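Local coordinates for protein alanine racemase (Enterococcus faecalis, PDB 3E6E) that belongs to the alanine racemase family, a dimer in which each chain joins a TIM-barrel domain to a mostly beta domain and DCS sits between the subunits, at residues F63-L68 and D81-L86; T168-A173 and E182-R187; G285-W290 and S363-R368; T298-G303 and G338-T343. The protein carries 1 engineered substitution. All coordinates share one frame; numbering follows the deposited sequence.

Contact 1. Residues F63-L68 and D81-L86; sequences FCVALL and DPILIL. With DCS (D-[3-hydroxy-2-methyl-5-phosphonooxymethyl-pyridin-4-ylmethyl]-N,O-cycloserylamide), chain D.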
# COMPACT_ATOMS: atom_id res chain seq x y z
N PHE A 63 -22.56 8.12 -7.13
CA PHE A 63 -21.20 7.72 -6.78
C PHE A 63 -20.14 7.82 -7.88
O PHE A 63 -20.40 7.52 -9.05
CB PHE A 63 -21.21 6.29 -6.25
CG PHE A 63 -22.13 6.09 -5.11
CD1 PHE A 63 -23.45 5.72 -5.33
CD2 PHE A 63 -21.71 6.37 -3.81
CE1 PHE A 63 -24.36 5.62 -4.27
CE2 PHE A 63 -22.60 6.28 -2.74
CZ PHE A 63 -23.93 5.90 -2.97
N CYS A 64 -18.93 8.23 -7.47
CA CYS A 64 -17.78 8.37 -8.36
C CYS A 64 -16.67 7.43 -7.97
O CYS A 64 -16.30 7.34 -6.80
CB CYS A 64 -17.24 9.80 -8.30
SG CYS A 64 -18.44 11.08 -8.72
N VAL A 65 -16.13 6.72 -8.95
CA VAL A 65 -15.04 5.79 -8.73
C VAL A 65 -14.06 5.99 -9.87
O VAL A 65 -14.35 6.74 -10.80
CB VAL A 65 -15.52 4.32 -8.74
CG1 VAL A 65 -16.53 4.09 -7.64
CG2 VAL A 65 -16.11 3.99 -10.11
N ALA A 66 -12.92 5.33 -9.81
CA ALA A 66 -11.92 5.47 -10.86
C ALA A 66 -11.94 4.32 -11.85
O ALA A 66 -11.65 4.51 -13.02
CB ALA A 66 -10.54 5.57 -10.26
N LEU A 67 -12.30 3.13 -11.37
CA LEU A 67 -12.29 1.95 -12.22
C LEU A 67 -13.61 1.21 -12.43
O LEU A 67 -14.45 1.11 -11.53
CB LEU A 67 -11.27 0.96 -11.68
CG LEU A 67 -9.98 1.57 -11.13
CD1 LEU A 67 -9.05 0.45 -10.73
CD2 LEU A 67 -9.33 2.45 -12.17
N LEU A 68 -13.78 0.68 -13.64
CA LEU A 68 -14.97 -0.07 -13.97
C LEU A 68 -15.15 -1.13 -12.90
O LEU A 68 -16.27 -1.40 -12.45
CB LEU A 68 -14.81 -0.71 -15.34
CG LEU A 68 -15.95 -1.67 -15.72
CD1 LEU A 68 -17.31 -1.04 -15.37
CD2 LEU A 68 -15.85 -1.99 -17.20
N ASP A 81 -28.11 3.59 -7.32
CA ASP A 81 -27.99 4.97 -7.75
C ASP A 81 -26.98 5.08 -8.89
O ASP A 81 -26.28 4.12 -9.21
CB ASP A 81 -27.52 5.86 -6.59
CG ASP A 81 -28.14 5.48 -5.27
OD1 ASP A 81 -27.65 4.51 -4.64
OD2 ASP A 81 -29.13 6.14 -4.86
N PRO A 82 -26.91 6.25 -9.53
CA PRO A 82 -25.98 6.47 -10.63
C PRO A 82 -24.55 6.29 -10.17
O PRO A 82 -24.17 6.78 -9.11
CB PRO A 82 -26.25 7.92 -11.03
CG PRO A 82 -27.71 8.08 -10.71
CD PRO A 82 -27.82 7.40 -9.37
N ILE A 83 -23.76 5.58 -10.97
CA ILE A 83 -22.36 5.33 -10.68
C ILE A 83 -21.52 5.84 -11.83
O ILE A 83 -21.49 5.25 -12.91
CB ILE A 83 -22.06 3.82 -10.52
CG1 ILE A 83 -22.86 3.24 -9.35
CG2 ILE A 83 -20.59 3.62 -10.30
CD1 ILE A 83 -22.66 1.74 -9.16
N LEU A 84 -20.82 6.95 -11.62
CA LEU A 84 -19.98 7.51 -12.67
C LEU A 84 -18.51 7.12 -12.54
O LEU A 84 -17.91 7.25 -11.47
CB LEU A 84 -20.09 9.04 -12.68
CG LEU A 84 -18.93 9.75 -13.39
CD1 LEU A 84 -18.86 9.33 -14.83
CD2 LEU A 84 -19.11 11.24 -13.25
N ILE A 85 -17.94 6.66 -13.64
CA ILE A 85 -16.54 6.29 -13.69
C ILE A 85 -15.85 7.55 -14.18
O ILE A 85 -16.11 8.01 -15.29
CB ILE A 85 -16.30 5.14 -14.68
CG1 ILE A 85 -17.12 3.92 -14.27
CG2 ILE A 85 -14.81 4.78 -14.72
CD1 ILE A 85 -16.92 2.72 -15.17
N LEU A 86 -14.99 8.10 -13.32
CA LEU A 86 -14.27 9.35 -13.58
C LEU A 86 -13.19 9.35 -14.65
O LEU A 86 -12.81 10.42 -15.12
CB LEU A 86 -13.66 9.88 -12.29
CG LEU A 86 -14.64 10.32 -11.21
CD1 LEU A 86 -13.88 10.67 -9.94
CD2 LEU A 86 -15.44 11.50 -11.73
N1 DCS D . -13.49 14.53 -9.19
C2 DCS D . -12.43 13.96 -9.97
C2A DCS D . -12.48 13.99 -11.48
C3 DCS D . -11.37 13.38 -9.28
O3 DCS D . -10.33 12.81 -9.94
C4 DCS D . -11.38 13.38 -7.82
C4A DCS D . -10.23 12.76 -7.06
C5 DCS D . -12.51 14.00 -7.12
C6 DCS D . -13.53 14.55 -7.82
C5A DCS D . -12.62 14.06 -5.62
O4P DCS D . -11.59 14.92 -5.13
P DCS D . -11.34 15.26 -3.59
O1P DCS D . -12.53 15.92 -3.11
O2P DCS D . -11.06 14.03 -2.87
O3P DCS D . -10.19 16.17 -3.53
N DCS D . -8.92 13.43 -7.45
CA DCS D . -7.71 13.03 -6.88
C DCS D . -6.71 12.24 -7.52
O DCS D . -6.79 11.72 -8.78
ND DCS D . -5.70 12.10 -6.70
OG DCS D . -5.99 12.76 -5.53
CB DCS D . -7.21 13.32 -5.64

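Contact 2. Residues T168-A173 and E182-R187; sequences THFSTA and EKQAGR. With DCS (D-[3-hydroxy-2-methyl-5-phosphonooxymethyl-pyridin-4-ylmethyl]-N,O-cycloserylamide), chain D.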
# COMPACT_ATOMS: atom_id res chain seq x y z
N THR A 168 -15.58 19.34 -15.28
CA THR A 168 -14.15 19.51 -15.36
C THR A 168 -13.60 19.33 -13.94
O THR A 168 -14.36 19.12 -12.98
CB THR A 168 -13.76 20.87 -15.89
OG1 THR A 168 -12.37 20.83 -16.24
CG2 THR A 168 -13.97 21.94 -14.84
N HIS A 169 -12.29 19.42 -13.79
CA HIS A 169 -11.71 19.22 -12.48
C HIS A 169 -10.68 20.29 -12.21
O HIS A 169 -9.87 20.62 -13.07
CB HIS A 169 -11.09 17.82 -12.42
CG HIS A 169 -10.59 17.44 -11.05
ND1 HIS A 169 -11.43 17.31 -9.96
CD2 HIS A 169 -9.34 17.23 -10.59
CE1 HIS A 169 -10.71 17.03 -8.89
NE2 HIS A 169 -9.44 16.98 -9.24
N PHE A 170 -10.70 20.84 -11.00
CA PHE A 170 -9.74 21.87 -10.66
C PHE A 170 -8.43 21.30 -10.11
O PHE A 170 -8.41 20.21 -9.53
CB PHE A 170 -10.38 22.81 -9.64
CG PHE A 170 -11.53 23.60 -10.19
CD1 PHE A 170 -11.30 24.74 -10.96
CD2 PHE A 170 -12.85 23.23 -9.92
CE1 PHE A 170 -12.35 25.50 -11.43
CE2 PHE A 170 -13.91 23.99 -10.40
CZ PHE A 170 -13.66 25.13 -11.15
N SER A 171 -7.34 22.04 -10.31
CA SER A 171 -6.04 21.59 -9.84
C SER A 171 -5.49 22.44 -8.72
O SER A 171 -4.53 22.05 -8.06
CB SER A 171 -5.03 21.58 -10.99
OG SER A 171 -4.72 22.89 -11.43
N THR A 172 -6.10 23.60 -8.49
CA THR A 172 -5.65 24.53 -7.45
C THR A 172 -6.75 25.04 -6.54
O THR A 172 -6.57 26.06 -5.89
CB THR A 172 -4.96 25.77 -8.07
OG1 THR A 172 -5.87 26.40 -8.99
CG2 THR A 172 -3.71 25.36 -8.82
N ALA A 173 -7.87 24.33 -6.47
CA ALA A 173 -8.99 24.77 -5.65
C ALA A 173 -8.70 24.84 -4.16
O ALA A 173 -9.36 25.58 -3.44
CB ALA A 173 -10.18 23.85 -5.87
N GLU A 182 -9.68 30.63 -10.90
CA GLU A 182 -10.48 31.55 -11.68
C GLU A 182 -10.32 31.29 -13.17
O GLU A 182 -11.29 31.27 -13.92
CB GLU A 182 -10.08 32.99 -11.34
CG GLU A 182 -11.04 33.64 -10.34
CD GLU A 182 -10.39 34.63 -9.39
OE1 GLU A 182 -9.70 35.56 -9.85
OE2 GLU A 182 -10.59 34.47 -8.17
N LYS A 183 -9.08 31.05 -13.58
CA LYS A 183 -8.78 30.76 -14.98
C LYS A 183 -9.55 29.53 -15.44
O LYS A 183 -10.26 29.57 -16.45
CB LYS A 183 -7.28 30.53 -15.17
CG LYS A 183 -6.88 30.08 -16.56
CD LYS A 183 -5.36 30.03 -16.74
CE LYS A 183 -4.73 31.43 -16.61
NZ LYS A 183 -3.29 31.50 -17.06
N GLN A 184 -9.44 28.43 -14.70
CA GLN A 184 -10.15 27.22 -15.09
C GLN A 184 -11.64 27.49 -15.16
O GLN A 184 -12.30 27.07 -16.10
CB GLN A 184 -9.87 26.06 -14.13
CG GLN A 184 -8.45 25.51 -14.23
CD GLN A 184 -8.26 24.23 -13.45
OE1 GLN A 184 -8.86 23.20 -13.78
NE2 GLN A 184 -7.43 24.29 -12.42
N ALA A 185 -12.16 28.20 -14.18
CA ALA A 185 -13.58 28.53 -14.17
C ALA A 185 -13.93 29.26 -15.47
O ALA A 185 -14.95 28.97 -16.11
CB ALA A 185 -13.91 29.39 -12.96
N GLY A 186 -13.07 30.20 -15.85
CA GLY A 186 -13.28 30.95 -17.08
C GLY A 186 -13.40 30.03 -18.29
O GLY A 186 -14.41 30.04 -18.97
N ARG A 187 -12.36 29.24 -18.54
CA ARG A 187 -12.36 28.32 -19.68
C ARG A 187 -13.59 27.42 -19.69
O ARG A 187 -14.08 27.05 -20.76
CB ARG A 187 -11.10 27.45 -19.67
CG ARG A 187 -9.77 28.18 -19.91
CD ARG A 187 -8.60 27.19 -19.92
NE ARG A 187 -7.30 27.85 -20.06
CZ ARG A 187 -6.13 27.21 -20.09
NH1 ARG A 187 -6.08 25.89 -19.98
NH2 ARG A 187 -5.00 27.90 -20.24
N1 DCS D . -13.49 14.53 -9.19
C2 DCS D . -12.43 13.96 -9.97
C2A DCS D . -12.48 13.99 -11.48
C3 DCS D . -11.37 13.38 -9.28
O3 DCS D . -10.33 12.81 -9.94
C4 DCS D . -11.38 13.38 -7.82
C4A DCS D . -10.23 12.76 -7.06
C5 DCS D . -12.51 14.00 -7.12
C6 DCS D . -13.53 14.55 -7.82
C5A DCS D . -12.62 14.06 -5.62
O4P DCS D . -11.59 14.92 -5.13
P DCS D . -11.34 15.26 -3.59
O1P DCS D . -12.53 15.92 -3.11
O2P DCS D . -11.06 14.03 -2.87
O3P DCS D . -10.19 16.17 -3.53
N DCS D . -8.92 13.43 -7.45
CA DCS D . -7.71 13.03 -6.88
C DCS D . -6.71 12.24 -7.52
O DCS D . -6.79 11.72 -8.78
ND DCS D . -5.70 12.10 -6.70
OG DCS D . -5.99 12.76 -5.53
CB DCS D . -7.21 13.32 -5.64

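Contact 3. Residues G285-W290 and S363-R368; sequences GYADGW and SQRIPR. With DCS (D-[3-hydroxy-2-methyl-5-phosphonooxymethyl-pyridin-4-ylmethyl]-N,O-cycloserylamide), chain F.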
# COMPACT_ATOMS: atom_id res chain seq x y z
N GLY A 285 4.22 -2.60 10.33
CA GLY A 285 5.41 -2.16 9.61
C GLY A 285 5.13 -1.52 8.27
O GLY A 285 3.98 -1.24 7.94
N TYR A 286 6.16 -1.30 7.48
CA TYR A 286 5.95 -0.64 6.21
C TYR A 286 5.17 -1.46 5.20
O TYR A 286 4.77 -0.95 4.16
CB TYR A 286 7.29 -0.15 5.62
CG TYR A 286 8.38 -1.17 5.43
CD1 TYR A 286 8.35 -2.07 4.37
CD2 TYR A 286 9.51 -1.16 6.27
CE1 TYR A 286 9.42 -2.93 4.12
CE2 TYR A 286 10.59 -2.02 6.05
CZ TYR A 286 10.55 -2.90 4.96
OH TYR A 286 11.65 -3.67 4.68
N ALA A 287 4.94 -2.72 5.52
CA ALA A 287 4.18 -3.58 4.63
C ALA A 287 2.71 -3.27 4.87
O ALA A 287 1.85 -3.62 4.07
CB ALA A 287 4.46 -5.04 4.94
N ASP A 288 2.44 -2.61 5.99
CA ASP A 288 1.09 -2.22 6.37
C ASP A 288 0.83 -0.83 5.82
O ASP A 288 -0.33 -0.39 5.72
CB ASP A 288 0.95 -2.17 7.89
CG ASP A 288 1.02 -3.53 8.54
OD1 ASP A 288 1.38 -3.57 9.73
OD2 ASP A 288 0.71 -4.55 7.88
N GLY A 289 1.92 -0.14 5.50
CA GLY A 289 1.84 1.22 5.00
C GLY A 289 2.33 2.22 6.03
O GLY A 289 2.06 3.42 5.93
N TRP A 290 3.03 1.72 7.04
CA TRP A 290 3.61 2.56 8.10
C TRP A 290 5.05 2.70 7.61
O TRP A 290 5.97 2.09 8.14
CB TRP A 290 3.54 1.80 9.43
CG TRP A 290 3.81 2.62 10.65
CD1 TRP A 290 4.90 2.53 11.46
CD2 TRP A 290 2.98 3.66 11.20
NE1 TRP A 290 4.81 3.46 12.48
CE2 TRP A 290 3.64 4.17 12.34
CE3 TRP A 290 1.75 4.22 10.83
CZ2 TRP A 290 3.11 5.20 13.12
CZ3 TRP A 290 1.22 5.25 11.60
CH2 TRP A 290 1.91 5.73 12.74
N SER A 363 -2.29 -0.91 3.84
CA SER A 363 -2.49 -2.19 3.16
C SER A 363 -3.80 -2.92 3.40
O SER A 363 -4.53 -2.64 4.35
CB SER A 363 -1.33 -3.13 3.50
OG SER A 363 -1.48 -4.38 2.85
N GLN A 364 -4.09 -3.88 2.53
CA GLN A 364 -5.31 -4.68 2.61
C GLN A 364 -5.24 -5.56 3.85
O GLN A 364 -6.25 -5.82 4.51
CB GLN A 364 -5.42 -5.59 1.37
CG GLN A 364 -6.67 -6.50 1.37
CD GLN A 364 -6.45 -7.86 0.68
OE1 GLN A 364 -5.70 -7.98 -0.29
NE2 GLN A 364 -7.13 -8.89 1.18
N ARG A 365 -4.03 -6.03 4.16
CA ARG A 365 -3.81 -6.91 5.30
C ARG A 365 -4.29 -6.35 6.63
O ARG A 365 -4.49 -7.10 7.58
CB ARG A 365 -2.33 -7.31 5.40
CG ARG A 365 -1.33 -6.21 5.08
CD ARG A 365 0.11 -6.75 5.13
NE ARG A 365 0.69 -6.57 6.46
CZ ARG A 365 1.66 -7.32 6.96
NH1 ARG A 365 2.15 -8.33 6.26
NH2 ARG A 365 2.12 -7.06 8.18
N ILE A 366 -4.49 -5.04 6.70
CA ILE A 366 -4.96 -4.48 7.95
C ILE A 366 -6.48 -4.53 8.00
O ILE A 366 -7.16 -3.90 7.20
CB ILE A 366 -4.51 -3.03 8.16
CG1 ILE A 366 -3.00 -2.91 7.96
CG2 ILE A 366 -4.87 -2.59 9.56
CD1 ILE A 366 -2.43 -1.56 8.37
N PRO A 367 -7.03 -5.31 8.94
CA PRO A 367 -8.48 -5.44 9.08
C PRO A 367 -9.12 -4.10 9.39
O PRO A 367 -8.59 -3.29 10.17
CB PRO A 367 -8.62 -6.43 10.24
CG PRO A 367 -7.40 -7.28 10.10
CD PRO A 367 -6.33 -6.24 9.84
N ARG A 368 -10.26 -3.84 8.77
CA ARG A 368 -10.95 -2.59 9.01
C ARG A 368 -12.23 -2.86 9.79
O ARG A 368 -13.11 -3.57 9.31
CB ARG A 368 -11.21 -1.88 7.68
CG ARG A 368 -9.92 -1.29 7.07
CD ARG A 368 -9.93 -1.35 5.55
NE ARG A 368 -8.62 -1.72 4.99
CZ ARG A 368 -7.66 -0.86 4.69
NH1 ARG A 368 -7.82 0.44 4.87
NH2 ARG A 368 -6.51 -1.29 4.20
N1 DCS F . 14.28 -13.54 9.41
C2 DCS F . 13.47 -12.63 10.17
C2A DCS F . 13.23 -12.84 11.66
C3 DCS F . 12.92 -11.55 9.48
O3 DCS F . 12.14 -10.64 10.11
C4 DCS F . 13.20 -11.41 8.04
C4A DCS F . 12.61 -10.25 7.30
C5 DCS F . 14.04 -12.40 7.35
C6 DCS F . 14.55 -13.43 8.07
C5A DCS F . 14.40 -12.35 5.84
O4P DCS F . 15.25 -11.22 5.51
P DCS F . 15.83 -10.86 4.04
O1P DCS F . 16.66 -11.98 3.61
O2P DCS F . 14.70 -10.64 3.13
O3P DCS F . 16.62 -9.66 4.17
N DCS F . 13.24 -8.97 7.79
CA DCS F . 12.85 -7.77 7.23
C DCS F . 11.87 -6.88 7.76
O DCS F . 11.17 -7.08 8.91
ND DCS F . 11.76 -5.85 6.97
OG DCS F . 12.64 -6.01 5.92
CB DCS F . 13.30 -7.18 6.07

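Contact 4. Residues T298-G303 and G338-T343; sequences TVLVNG and GNEENT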
# COMPACT_ATOMS: atom_id res chain seq x y z
N THR A 298 6.04 9.90 16.93
CA THR A 298 5.64 9.35 18.21
C THR A 298 4.20 8.86 18.24
O THR A 298 3.29 9.56 17.82
CB THR A 298 5.82 10.40 19.32
OG1 THR A 298 5.10 11.59 18.98
CG2 THR A 298 7.29 10.72 19.51
N VAL A 299 4.01 7.64 18.73
CA VAL A 299 2.67 7.05 18.84
C VAL A 299 2.16 7.17 20.27
O VAL A 299 2.86 7.69 21.14
CB VAL A 299 2.66 5.58 18.42
CG1 VAL A 299 3.06 5.46 16.96
CG2 VAL A 299 3.60 4.79 19.31
N LEU A 300 0.96 6.67 20.52
CA LEU A 300 0.37 6.80 21.85
C LEU A 300 0.11 5.54 22.65
O LEU A 300 -0.55 4.60 22.20
CB LEU A 300 -0.92 7.61 21.74
CG LEU A 300 -0.69 8.98 21.08
CD1 LEU A 300 -2.03 9.63 20.74
CD2 LEU A 300 0.12 9.87 22.02
N VAL A 301 0.62 5.56 23.87
CA VAL A 301 0.47 4.46 24.82
C VAL A 301 -0.02 5.11 26.11
O VAL A 301 0.64 5.97 26.67
CB VAL A 301 1.82 3.75 25.04
CG1 VAL A 301 1.61 2.44 25.82
CG2 VAL A 301 2.50 3.48 23.69
N ASN A 302 -1.20 4.72 26.56
CA ASN A 302 -1.77 5.29 27.78
C ASN A 302 -1.72 6.81 27.79
O ASN A 302 -1.40 7.42 28.81
CB ASN A 302 -1.04 4.78 29.02
CG ASN A 302 -1.16 3.29 29.20
OD1 ASN A 302 -2.20 2.69 28.90
ND2 ASN A 302 -0.09 2.67 29.70
N GLY A 303 -2.03 7.41 26.65
CA GLY A 303 -2.04 8.86 26.57
C GLY A 303 -0.70 9.56 26.67
O GLY A 303 -0.66 10.78 26.81
N GLY A 338 -6.09 9.89 25.78
CA GLY A 338 -5.86 10.87 26.81
C GLY A 338 -6.11 12.20 26.12
O GLY A 338 -7.11 12.34 25.41
N ASN A 339 -5.21 13.16 26.29
CA ASN A 339 -5.38 14.46 25.65
C ASN A 339 -4.53 14.61 24.39
O ASN A 339 -4.58 15.65 23.74
CB ASN A 339 -5.06 15.58 26.62
CG ASN A 339 -5.89 15.51 27.87
OD1 ASN A 339 -7.11 15.37 27.82
ND2 ASN A 339 -5.23 15.61 29.02
N GLU A 340 -3.75 13.58 24.06
CA GLU A 340 -2.89 13.61 22.88
C GLU A 340 -3.65 13.17 21.63
O GLU A 340 -4.61 12.40 21.72
CB GLU A 340 -1.70 12.67 23.07
CG GLU A 340 -0.81 13.06 24.23
CD GLU A 340 -0.25 14.47 24.09
OE1 GLU A 340 0.17 15.06 25.10
OE2 GLU A 340 -0.22 14.97 22.94
N GLU A 341 -3.23 13.67 20.48
CA GLU A 341 -3.88 13.33 19.22
C GLU A 341 -2.90 13.12 18.07
O GLU A 341 -2.02 13.95 17.82
CB GLU A 341 -4.86 14.43 18.79
CG GLU A 341 -6.35 14.10 18.93
CD GLU A 341 -7.16 14.28 17.63
OE1 GLU A 341 -7.28 13.30 16.86
OE2 GLU A 341 -7.68 15.40 17.39
N ASN A 342 -3.07 12.01 17.37
CA ASN A 342 -2.27 11.75 16.20
C ASN A 342 -3.31 11.76 15.09
O ASN A 342 -4.30 11.04 15.14
CB ASN A 342 -1.56 10.41 16.28
CG ASN A 342 -0.14 10.56 16.71
OD1 ASN A 342 0.36 11.67 16.79
ND2 ASN A 342 0.53 9.45 17.00
N THR A 343 -3.08 12.65 14.13
CA THR A 343 -3.99 12.84 13.00
C THR A 343 -3.32 12.40 11.72
O THR A 343 -2.10 12.34 11.64
CB THR A 343 -4.32 14.30 12.84
OG1 THR A 343 -3.18 14.97 12.28
CG2 THR A 343 -4.66 14.93 14.17

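Contact 1. Residues F63-L68 and D81-L86
Phe-63 and Asp-81 meet where the strand pair begins: carboxylate OD1 of Asp-81 lies in the plane of the phenyl ring at its edge, 3.5 Å from CE1, with the ring and carboxylate planes turned 67° apart. Further along, the side chains sort by face. On one face Leu-86 brings CD1 to 3.8 Å from Cys-64 CB. That same Leu-86 methyl faces DCS, 3.6 Å from its C2; CG anti to the carbonyl carbon (chi1 -65°) sets the branch there. On the other face Val-65 CG2 rests 4.3 Å from Ile-85 CG1. Ile-85 is extended at chi2 (-179°), which carries its CD1 out to 3.6 Å from Leu-68 CA, where it also meets the Leu-68 CD1 methyl, the two side chains at a slant; Ile-83 and Val-65 of this face are covered by helix 68-76. A parallel ladder joins the backbones, running from Phe-63 N to Pro-82 O (2.9 Å) through Leu-84 and ending with the nearly straight bond Leu-86 N to Val-65 O (2.9 Å). The strands 62-65 and 83-85, linked through helix 68-76, form a beta-alpha-beta crossover of the TIM barrel, with Leu-86 lining the DCS pocket at the strand's end.

Contact 2. Residues T168-A173 and E182-R187
In the loop that leaves barrel strand 165-167, Phe-170 and its neighbours lean against Gln-184 of helix 179-193, while His-169 just before them turns the other way, to the DCS pocket. The Phe-170 ring and the Gln-184 chain slide past each other in opposite directions: CE1 of Phe-170 comes 3.7 Å from Gln-184 CB, and ring and amide planes are 52° apart. The next residue, Ala-185, puts its backbone N at the rim of the phenyl ring near its plane, 3.9 Å from Phe-170 CE1. The ring is also stacked with that of Phe-181 on the same helix. Beyond CG the Gln-184 chain is extended, which carries the amide into the loop between the carbonyl of His-169 and the N and OG of Ser-171; the rotation of this amide is doubtful.

This is the beta-to-alpha step of a TIM barrel, where the loop at the strand's C-terminal end supplies pocket residues and the following helix packs outside. With CG anti to its backbone N (chi1 -174°), His-169 reaches away from the helix and lays one imidazole face over the DCS ring. DCS C3 stands 3.7 Å above the imidazole plane, offset toward the rim, and His-169 ND1 is 3.5 Å from DCS C2. The other ring nitrogen, NE2, is hydrogen-bonded to Tyr-267 of the second subunit, which probably helps to fix the rotation of the imidazole. Farther down the helix, Arg-187 makes a salt bridge to Glu-263 of the second subunit.

Contact 3. Residues G285-W290 and S363-R368
Arg-365 starts with CG between its backbone N and carbonyl carbon (chi1 39°) and then bends at chi3 (-92°), which swings the guanidinium back onto Asp-288. The two side chains cross at about a right angle, their flat groups 45° apart. Asp-288 OD2 sits at the guanidinium edge, in a salt bridge through Arg-365 NE; the modelled NE to OD2 distance is doubtfully short. A weak bond of 2.9 Å joins Arg-365 NH2 to Asp-288 OD2. Over the centre of one guanidinium face lies Ala-287 CB, 4.1 Å from Arg-365 CZ. Ile-366 CD1 covers the aspartate stem, 3.5 Å from Asp-288 CB, and Ser-363 N gives a nearly straight bond of 2.8 Å to Asp-288 O. Asp-288 OD1 takes Gly-285 N at 3.1 Å, from above the carboxylate plane. Tyr-286 OH makes a weak 2.8 Å bond to OG of DCS. Arg-365 also bridges to Asp-315 and to Glu-70 of the second subunit, while Arg-7 pairs with Asp-288 OD1. Two arginines around this buried carboxylate probably keep it ionised, and the ion-pair network ties the DCS-binding loop to the chain's C-terminal segment and to the dimer interface.

Contact 4. Residues T298-G303 and G338-T343
The Asn-342 amide meets the backbone of Thr-298 edge-on: ND2 gives a hydrogen to Thr-298 O at 2.9 Å, with the N-H...O angle at 179°. The acceptor lies only 1° from the amide plane, and the donor in turn sits in the carbonyl plane of Thr-298, on a lone pair. Over one face of the amide, above ND2, stands Leu-300, its CG 4.3 Å from Asn-342 ND2. Val-299 CA lies toward the edge, 3.7 Å from Asn-342 ND2. Weak bonds from ND2 to Leu-333 O and from Arg-305 to OD1 add to this.

The two strands belong to different sheets of the C-terminal domain. Strand 298-301 is bonded between 304-309 and 330-332 in the large mixed sheet, whereas 340-342 pairs antiparallel with 336-337; their axes cross at 130° and come no nearer than 7.7 Å, so the contact is made by side chains, Leu-300 foremost. Its CD2 touches Glu-340 CB at 3.5 Å, the two side chains meeting at about a right angle. Glu-340 CG lies 3.4 Å from Gly-303 O; beyond it the bend at chi2 turns the carboxylate away to a salt bridge with Arg-305. At the far end the backbones approach more closely, Gly-303 CA lying 4.3 Å from Gly-338 N. Asn-302 and Gly-303 have the backbone angles of a type I' turn, closing the hairpin between strands 298-301 and 304-309.

Overall arrangement
Contacts 1 and 2 lie in the barrel domain, their centres 22 Å apart, and look at the same DCS from different strand ends, through Leu-86 and His-169. Contact 3, in the C-terminal domain, reaches a different DCS molecule, the one lodged mainly in the second subunit, so each pocket draws on both chains. Arg-365 of contact 3 packs on Leu-67 of the second subunit's contact 1, although within one chain those two contacts are about 14 Å apart at their nearest atoms. Contact 4 touches no other chain of the assembly but meets contact 3 directly, Trp-290 CZ2 lying 3.8 Å from Val-299 CG1.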